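Local coordinates for BH2358 protein (Bacillus halodurans C-125, PDB 2RBD) that is of uncertain function but is probably a spore coat protein, a four-helix protein of the ferritin clan found as an assembly of four copies, at residues S104-C118 with H138-N152. Numbering follows the deposited sequence. Where two conformers were deposited one is given.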
loop_
_atom_site.group_PDB
_atom_site.type_symbol
_atom_site.label_atom_id
_atom_site.label_comp_id
_atom_site.label_asym_id
_atom_site.label_seq_id
_atom_site.Cartn_x
_atom_site.Cartn_y
_atom_site.Cartn_z
ATOM N N SER A 104 18.179 -2.088 -13.966
ATOM C CA SER A 104 17.890 -0.767 -13.409
ATOM C C SER A 104 16.427 -0.607 -13.058
ATOM O O SER A 104 16.099 -0.092 -11.981
ATOM C CB SER A 104 18.331 0.332 -14.374
ATOM O OG SER A 104 18.356 1.583 -13.704
ATOM N N ALA A 105 15.539 -1.035 -13.950
ATOM C CA ALA A 105 14.088 -1.004 -13.708
ATOM C C ALA A 105 13.709 -1.756 -12.453
ATOM O O ALA A 105 12.935 -1.255 -11.650
ATOM C CB ALA A 105 13.353 -1.586 -14.883
ATOM N N THR A 106 14.259 -2.951 -12.297
ATOM C CA THR A 106 14.007 -3.761 -11.138
ATOM C C THR A 106 14.410 -3.095 -9.848
ATOM O O THR A 106 13.627 -3.020 -8.879
ATOM C CB THR A 106 14.741 -5.103 -11.275
ATOM O OG1 THR A 106 14.238 -5.758 -12.437
ATOM C CG2 THR A 106 14.530 -5.991 -10.047
ATOM N N ILE A 107 15.628 -2.585 -9.822
ATOM C CA ILE A 107 16.114 -1.925 -8.642
ATOM C C ILE A 107 15.268 -0.671 -8.333
ATOM O O ILE A 107 14.926 -0.391 -7.199
ATOM C CB ILE A 107 17.598 -1.565 -8.801
ATOM C CG1 ILE A 107 18.401 -2.853 -8.917
ATOM C CG2 ILE A 107 18.043 -0.657 -7.610
ATOM C CD1 ILE A 107 19.861 -2.640 -9.152
ATOM N N SER A 108 14.914 0.083 -9.361
ATOM C CA SER A 108 14.062 1.270 -9.160
ATOM C C SER A 108 12.703 0.913 -8.542
ATOM O O SER A 108 12.218 1.586 -7.613
ATOM C CB SER A 108 13.858 2.007 -10.476
ATOM O OG SER A 108 15.126 2.431 -10.982
HETATM N N MSE A 109 12.115 -0.191 -9.005
HETATM C CA MSE A 109 10.853 -0.647 -8.432
HETATM C C MSE A 109 11.037 -1.122 -6.995
HETATM O O MSE A 109 10.186 -0.855 -6.148
HETATM C CB MSE A 109 10.210 -1.719 -9.296
HETATM C CG MSE A 109 9.701 -1.138 -10.566
HETATM SE SE MSE A 109 8.885 -2.444 -11.686
HETATM C CE MSE A 109 10.404 -3.312 -12.248
ATOM N N ASP A 110 12.135 -1.790 -6.744
ATOM C CA ASP A 110 12.432 -2.229 -5.386
ATOM C C ASP A 110 12.546 -1.028 -4.408
ATOM O O ASP A 110 12.053 -1.059 -3.258
ATOM C CB ASP A 110 13.752 -3.036 -5.304
ATOM C CG ASP A 110 13.710 -4.395 -6.002
ATOM O OD1 ASP A 110 12.609 -4.995 -6.112
ATOM O OD2 ASP A 110 14.792 -4.850 -6.442
ATOM N N VAL A 111 13.245 0.008 -4.851
ATOM C CA VAL A 111 13.410 1.201 -4.058
ATOM C C VAL A 111 12.055 1.852 -3.774
ATOM O O VAL A 111 11.768 2.274 -2.649
ATOM C CB VAL A 111 14.422 2.194 -4.709
ATOM C CG1 VAL A 111 14.448 3.535 -3.945
ATOM C CG2 VAL A 111 15.797 1.545 -4.743
ATOM N N ALA A 112 11.220 2.001 -4.793
ATOM C CA ALA A 112 9.873 2.538 -4.597
ATOM C C ALA A 112 9.058 1.735 -3.596
ATOM O O ALA A 112 8.396 2.312 -2.719
ATOM C CB ALA A 112 9.129 2.591 -5.914
ATOM N N LYS A 113 9.122 0.414 -3.703
ATOM C CA LYS A 113 8.426 -0.454 -2.756
ATOM C C LYS A 113 8.982 -0.262 -1.347
ATOM O O LYS A 113 8.233 -0.199 -0.388
ATOM C CB LYS A 113 8.532 -1.923 -3.178
ATOM C CG LYS A 113 7.717 -2.302 -4.409
ATOM C CD LYS A 113 8.225 -3.624 -5.046
ATOM N N GLY A 114 10.290 -0.136 -1.217
ATOM C CA GLY A 114 10.941 0.076 0.100
ATOM C C GLY A 114 10.545 1.353 0.792
ATOM O O GLY A 114 10.402 1.383 1.999
ATOM N N LEU A 115 10.338 2.416 0.012
ATOM C CA LEU A 115 9.839 3.695 0.547
ATOM C C LEU A 115 8.492 3.477 1.232
ATOM O O LEU A 115 8.260 3.902 2.370
ATOM C CB LEU A 115 9.700 4.718 -0.571
ATOM C CG LEU A 115 10.977 5.363 -1.092
ATOM C CD1 LEU A 115 10.535 6.324 -2.204
ATOM C CD2 LEU A 115 11.821 6.077 0.056
ATOM N N VAL A 116 7.601 2.788 0.510
ATOM C CA VAL A 116 6.275 2.449 1.019
ATOM C C VAL A 116 6.360 1.576 2.268
ATOM O O VAL A 116 5.702 1.869 3.268
ATOM C CB VAL A 116 5.400 1.839 -0.071
ATOM C CG1 VAL A 116 4.088 1.240 0.522
ATOM C CG2 VAL A 116 5.054 2.933 -1.131
ATOM N N THR A 117 7.183 0.548 2.235
ATOM C CA THR A 117 7.342 -0.297 3.414
ATOM C C THR A 117 7.839 0.483 4.631
ATOM O O THR A 117 7.315 0.340 5.730
ATOM C CB THR A 117 8.271 -1.465 3.120
ATOM O OG1 THR A 117 7.818 -2.137 1.931
ATOM C CG2 THR A 117 8.298 -2.430 4.318
ATOM N N CYS A 118 8.832 1.338 4.447
ATOM C CA CYS A 118 9.258 2.203 5.539
ATOM C C CYS A 118 8.103 3.011 6.124
ATOM O O CYS A 118 7.942 3.053 7.347
ATOM C CB CYS A 118 10.383 3.139 5.111
ATOM S SG CYS A 118 11.983 2.325 4.854
ATOM N N HIS A 138 14.002 5.789 5.419
ATOM C CA HIS A 138 13.209 6.432 4.374
ATOM C C HIS A 138 13.958 7.610 3.789
ATOM O O HIS A 138 14.034 7.738 2.559
ATOM C CB HIS A 138 11.838 6.843 4.913
ATOM C CG HIS A 138 10.880 7.329 3.872
ATOM N ND1 HIS A 138 10.931 8.617 3.395
ATOM C CD2 HIS A 138 9.843 6.718 3.232
ATOM C CE1 HIS A 138 9.990 8.765 2.471
ATOM N NE2 HIS A 138 9.308 7.639 2.356
HETATM N N MSE A 139 14.551 8.447 4.637
HETATM C CA MSE A 139 15.295 9.616 4.138
HETATM C C MSE A 139 16.442 9.221 3.210
HETATM O O MSE A 139 16.675 9.822 2.162
HETATM C CB MSE A 139 15.796 10.445 5.313
HETATM C CG MSE A 139 14.709 11.087 6.058
HETATM SE SE MSE A 139 15.380 11.843 7.764
HETATM C CE MSE A 139 16.370 13.288 7.067
ATOM N N ALA A 140 17.183 8.185 3.575
ATOM C CA ALA A 140 18.269 7.699 2.755
ATOM C C ALA A 140 17.759 7.109 1.447
ATOM O O ALA A 140 18.362 7.312 0.410
ATOM C CB ALA A 140 19.093 6.641 3.512
ATOM N N LYS A 141 16.650 6.377 1.503
ATOM C CA LYS A 141 16.104 5.717 0.360
ATOM C C LYS A 141 15.516 6.706 -0.660
ATOM O O LYS A 141 15.565 6.487 -1.846
ATOM C CB LYS A 141 15.058 4.674 0.832
ATOM C CG LYS A 141 14.932 3.484 -0.011
ATOM C CD LYS A 141 14.036 2.419 0.638
ATOM C CE LYS A 141 14.703 1.617 1.729
ATOM N NZ LYS A 141 15.933 0.874 1.280
ATOM N N VAL A 142 14.971 7.820 -0.182
ATOM C CA VAL A 142 14.518 8.857 -1.081
ATOM C C VAL A 142 15.712 9.338 -1.912
ATOM O O VAL A 142 15.592 9.537 -3.150
ATOM C CB VAL A 142 13.879 10.016 -0.318
ATOM C CG1 VAL A 142 13.740 11.246 -1.233
ATOM C CG2 VAL A 142 12.524 9.615 0.294
ATOM N N GLN A 143 16.859 9.571 -1.260
ATOM C CA GLN A 143 18.020 10.038 -2.004
ATOM C C GLN A 143 18.515 9.014 -3.015
ATOM O O GLN A 143 18.803 9.358 -4.159
ATOM C CB GLN A 143 19.148 10.503 -1.091
ATOM C CG GLN A 143 18.729 11.718 -0.205
ATOM C CD GLN A 143 18.210 12.908 -0.989
ATOM O OE1 GLN A 143 18.835 13.298 -1.974
ATOM N NE2 GLN A 143 17.083 13.472 -0.566
ATOM N N PHE A 144 18.559 7.749 -2.623
ATOM C CA PHE A 144 19.012 6.694 -3.512
ATOM C C PHE A 144 18.066 6.561 -4.707
ATOM O O PHE A 144 18.478 6.408 -5.850
ATOM C CB PHE A 144 19.141 5.329 -2.759
ATOM C CG PHE A 144 19.752 4.275 -3.618
ATOM C CD1 PHE A 144 21.120 4.245 -3.810
ATOM C CD2 PHE A 144 18.967 3.383 -4.330
ATOM C CE1 PHE A 144 21.678 3.345 -4.688
ATOM C CE2 PHE A 144 19.520 2.476 -5.195
ATOM C CZ PHE A 144 20.897 2.468 -5.369
ATOM N N GLY A 145 16.775 6.635 -4.434
ATOM C CA GLY A 145 15.805 6.609 -5.515
ATOM C C GLY A 145 15.993 7.736 -6.504
ATOM O O GLY A 145 15.834 7.542 -7.714
ATOM N N GLY A 146 16.342 8.916 -6.007
ATOM C CA GLY A 146 16.605 10.045 -6.899
ATOM C C GLY A 146 17.831 9.829 -7.802
ATOM O O GLY A 146 17.833 10.222 -8.967
ATOM N N LYS A 147 18.849 9.182 -7.261
ATOM C CA LYS A 147 20.023 8.759 -8.037
ATOM C C LYS A 147 19.677 7.746 -9.112
ATOM O O LYS A 147 20.185 7.836 -10.227
ATOM C CB LYS A 147 21.104 8.198 -7.123
ATOM C CG LYS A 147 21.763 9.164 -6.197
ATOM C CD LYS A 147 22.598 8.289 -5.243
ATOM C CE LYS A 147 23.886 8.875 -4.862
ATOM N NZ LYS A 147 24.919 7.814 -4.851
HETATM N N MSE A 148 18.828 6.762 -8.794
HETATM C CA MSE A 148 18.343 5.830 -9.806
HETATM C C MSE A 148 17.580 6.511 -10.919
HETATM O O MSE A 148 17.775 6.196 -12.053
HETATM C CB MSE A 148 17.489 4.724 -9.140
HETATM C CG MSE A 148 18.261 3.792 -8.219
HETATM SE SE MSE A 148 19.734 2.821 -9.051
HETATM C CE MSE A 148 18.804 2.008 -10.552
ATOM N N LEU A 149 16.709 7.457 -10.589
ATOM C CA LEU A 149 15.975 8.178 -11.603
ATOM C C LEU A 149 16.943 8.939 -12.508
ATOM O O LEU A 149 16.780 8.913 -13.726
ATOM C CB LEU A 149 14.997 9.138 -10.948
ATOM C CG LEU A 149 14.112 9.991 -11.864
ATOM C CD1 LEU A 149 13.321 9.058 -12.797
ATOM C CD2 LEU A 149 13.206 10.904 -11.022
ATOM N N LYS A 150 17.936 9.600 -11.919
ATOM C CA LYS A 150 18.953 10.338 -12.708
ATOM C C LYS A 150 19.693 9.403 -13.679
ATOM O O LYS A 150 19.870 9.719 -14.866
ATOM C CB LYS A 150 19.939 11.030 -11.787
ATOM C CG LYS A 150 19.416 12.344 -11.238
ATOM C CD LYS A 150 20.294 12.895 -10.144
ATOM C CE LYS A 150 19.660 14.128 -9.491
ATOM N NZ LYS A 150 20.571 14.634 -8.420
ATOM N N LEU A 151 20.084 8.234 -13.185
ATOM C CA LEU A 151 20.716 7.196 -14.013
ATOM C C LEU A 151 19.849 6.813 -15.184
ATOM O O LEU A 151 20.306 6.805 -16.321
ATOM C CB LEU A 151 21.058 5.966 -13.184
ATOM C CG LEU A 151 21.707 4.764 -13.889
ATOM C CD1 LEU A 151 23.160 5.063 -14.122
ATOM C CD2 LEU A 151 21.539 3.440 -13.097
ATOM N N ASN A 152 18.588 6.465 -14.915
ATOM C CA ASN A 152 17.685 6.023 -15.949
ATOM C C ASN A 152 17.472 7.106 -17.001
ATOM O O ASN A 152 17.395 6.822 -18.207
ATOM C CB ASN A 152 16.365 5.579 -15.335
ATOM C CG ASN A 152 16.474 4.239 -14.639
ATOM O OD1 ASN A 152 17.176 3.365 -15.103
ATOM N ND2 ASN A 152 15.779 4.083 -13.506
#
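Val111 meets Gly145 where two antiparallel helices pack tightly: its CG1 lies 3.7 Å from Gly145 CA, against bare backbone that a side chain would crowd. With CG1 anti to the backbone N (chi1 173°), the other methyl, CG2, reaches the edge of the Phe144 ring, near its plane. One turn earlier in its helix, Lys141 is a knob among Val111, Gly114, Leu115 and Cys118, its CD 3.7 Å from Gly114 C. This exemplifies knobs-into-holes packing between the last two helices of a four-helix bundle, as expected in the ferritin clan. Leu115 CD2 sits over one face of the His138 ring, 3.8 Å from its centroid, a CH-pi contact near the second subunit, whose Ser119 OG is hydrogen-bonded to His138 NE2.

Toward Asn152 the contact turns polar but stays buried, with Trp157 packed against Ser104 and Asn152. Ser104 OG donates to Asn152 OD1 (2.6 Å), tilted 24° from the carbonyl plane, while Asn152 ND2 gives a bent bond of 3.1 Å to Ser108 OG, almost in the amide plane. A leucine replacing Asn152 would probably leave both serine hydroxyls without their partner across the helices. Ser108, whose OG donates to Ser104 O, is by contrast partly exposed.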